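Local coordinates for probable copper-exporting P-type ATPase A (Archaeoglobus fulgidus, PDB 3FRY), which is probably a membrane pump that uses ATP to export copper, represented by its C-terminal heavy-metal-associated, metal-binding domain, crystallised as a domain-swapped pair, at the interface of chains A and B. Numbering follows the deposited sequence. Chains: chain A/B, Probable copper-exporting P-type ATPase A.

The interface of chains A and B. Residues chain A 42, 51, 54-55, 66-68; chain B 7-9.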
loop_
_atom_site.group_PDB
_atom_site.type_symbol
_atom_site.label_atom_id
_atom_site.label_comp_id
_atom_site.label_asym_id
_atom_site.label_seq_id
_atom_site.Cartn_x
_atom_site.Cartn_y
_atom_site.Cartn_z
ATOM N N ALA A 42 8.412 5.326 -8.827
ATOM C CA ALA A 42 9.729 5.918 -8.771
ATOM C C ALA A 42 9.780 6.821 -9.999
ATOM O O ALA A 42 9.509 6.380 -11.119
ATOM C CB ALA A 42 10.801 4.851 -8.852
ATOM N N VAL A 51 16.468 1.913 -19.276
ATOM C CA VAL A 51 15.262 1.597 -18.519
ATOM C C VAL A 51 15.257 0.160 -18.005
ATOM O O VAL A 51 14.843 -0.091 -16.869
ATOM C CB VAL A 51 13.999 1.845 -19.363
ATOM C CG1 VAL A 51 12.757 1.342 -18.621
ATOM C CG2 VAL A 51 13.868 3.330 -19.641
ATOM N N TYR A 54 17.427 -0.070 -15.028
ATOM C CA TYR A 54 16.792 0.477 -13.833
ATOM C C TYR A 54 15.789 -0.520 -13.262
ATOM O O TYR A 54 15.684 -0.682 -12.050
ATOM C CB TYR A 54 16.043 1.776 -14.139
ATOM C CG TYR A 54 16.843 2.856 -14.825
ATOM C CD1 TYR A 54 18.237 2.922 -14.708
ATOM C CD2 TYR A 54 16.196 3.826 -15.591
ATOM C CE1 TYR A 54 18.962 3.941 -15.348
ATOM C CE2 TYR A 54 16.900 4.835 -16.228
ATOM C CZ TYR A 54 18.276 4.894 -16.107
ATOM O OH TYR A 54 18.938 5.917 -16.742
ATOM N N ILE A 55 15.045 -1.177 -14.146
ATOM C CA ILE A 55 14.043 -2.139 -13.718
ATOM C C ILE A 55 14.670 -3.345 -13.047
ATOM O O ILE A 55 14.169 -3.818 -12.026
ATOM C CB ILE A 55 13.155 -2.590 -14.911
ATOM C CG1 ILE A 55 12.205 -1.449 -15.293
ATOM C CG2 ILE A 55 12.358 -3.846 -14.542
ATOM C CD1 ILE A 55 11.334 -1.732 -16.516
ATOM N N LYS A 66 7.766 -1.523 -13.370
ATOM C CA LYS A 66 7.241 -1.591 -14.719
ATOM C C LYS A 66 7.179 -0.175 -15.264
ATOM O O LYS A 66 6.827 0.751 -14.542
ATOM C CB LYS A 66 5.838 -2.198 -14.678
ATOM C CG LYS A 66 5.312 -2.724 -15.998
ATOM C CD LYS A 66 4.024 -3.529 -15.768
ATOM C CE LYS A 66 4.264 -4.706 -14.820
ATOM N NZ LYS A 66 3.018 -5.448 -14.480
ATOM N N LEU A 67 7.538 -0.005 -16.533
ATOM C CA LEU A 67 7.478 1.313 -17.148
ATOM C C LEU A 67 6.006 1.699 -17.250
ATOM O O LEU A 67 5.155 0.868 -17.584
ATOM C CB LEU A 67 8.112 1.287 -18.542
ATOM C CG LEU A 67 8.130 2.608 -19.322
ATOM C CD1 LEU A 67 9.014 3.635 -18.604
ATOM C CD2 LEU A 67 8.651 2.349 -20.738
ATOM N N ARG A 68 5.699 2.954 -16.946
ATOM C CA ARG A 68 4.325 3.430 -17.004
ATOM C C ARG A 68 3.767 3.293 -18.423
ATOM O O ARG A 68 4.394 3.714 -19.397
ATOM C CB ARG A 68 4.260 4.890 -16.550
ATOM C CG ARG A 68 2.849 5.451 -16.418
ATOM C CD ARG A 68 2.890 6.915 -16.003
ATOM N NE ARG A 68 3.791 7.683 -16.865
ATOM C CZ ARG A 68 4.008 8.991 -16.759
ATOM N NH1 ARG A 68 3.390 9.702 -15.823
ATOM N NH2 ARG A 68 4.851 9.592 -17.590
ATOM N N ILE B 7 11.226 9.554 -16.448
ATOM C CA ILE B 7 10.805 8.171 -16.567
ATOM C C ILE B 7 10.111 7.799 -15.267
ATOM O O ILE B 7 10.678 7.969 -14.189
ATOM C CB ILE B 7 12.023 7.235 -16.796
ATOM C CG1 ILE B 7 12.706 7.580 -18.122
ATOM C CG2 ILE B 7 11.578 5.781 -16.804
ATOM C CD1 ILE B 7 14.005 6.832 -18.354
ATOM N N VAL B 8 8.874 7.325 -15.379
ATOM C CA VAL B 8 8.103 6.906 -14.216
ATOM C C VAL B 8 8.001 5.389 -14.189
ATOM O O VAL B 8 7.580 4.760 -15.169
ATOM C CB VAL B 8 6.667 7.465 -14.240
ATOM C CG1 VAL B 8 5.909 6.975 -13.011
ATOM C CG2 VAL B 8 6.687 8.979 -14.273
ATOM N N LEU B 9 8.403 4.793 -13.078
ATOM C CA LEU B 9 8.306 3.349 -12.940
ATOM C C LEU B 9 7.261 3.030 -11.881
ATOM O O LEU B 9 7.306 3.574 -10.771
ATOM C CB LEU B 9 9.645 2.746 -12.524
ATOM C CG LEU B 9 10.835 2.993 -13.457
ATOM C CD1 LEU B 9 12.089 2.414 -12.809
ATOM C CD2 LEU B 9 10.584 2.349 -14.817
#
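B:Leu9 and A:Ala42 pair as antiparallel strand neighbours, locking strand 4-12 of chain B into a sheet of chain A. This is one half of a two-fold domain swap, in which each chain lends a strand to the other's heavy-metal-associated fold. The backbone evidence is a reciprocal pair of hydrogen bonds: A:Ala42 N donates to B:Leu9 O at 2.8 Å, and B:Leu9 N returns a nearly straight bond (175° at the hydrogen) to A:Ala42 O. On the opposite flank, A:Arg68 N donates to B:Val8 O at 3.2 Å, the donor tilted 18° from the carbonyl plane. The inserted strand is thus gripped along both edges, by strand 41-47 and by strand 64-67, whose A:Leu67 bridges antiparallel to B:Leu9, with A:Arg68 just beyond it.

Apolar contacts divide between the two faces of the strand. B:Ile7 and B:Leu9 point toward helix 51-60. The CD1 tip of B:Ile7 meets A:Val51 CG2 at 3.7 Å, while its other branch, CG2, lies 3.8 Å from A:Leu67 CD1, the two side chains crossing at about a right angle. B:Leu9 CD2 packs 4.0 Å from A:Leu67 CA.

B:Val8 faces the other way, toward A:Arg68, whose aliphatic chain bends at chi3 (51°) and turns a face of the guanidinium to the valine. An alanine in place of A:Arg68 would probably leave the B:Val8 methyl without its flat cover, even if the backbone bond survived. That methyl, B:Val8 CG2, sits over the centre of the guanidinium, 3.7 Å from A:Arg68 CZ.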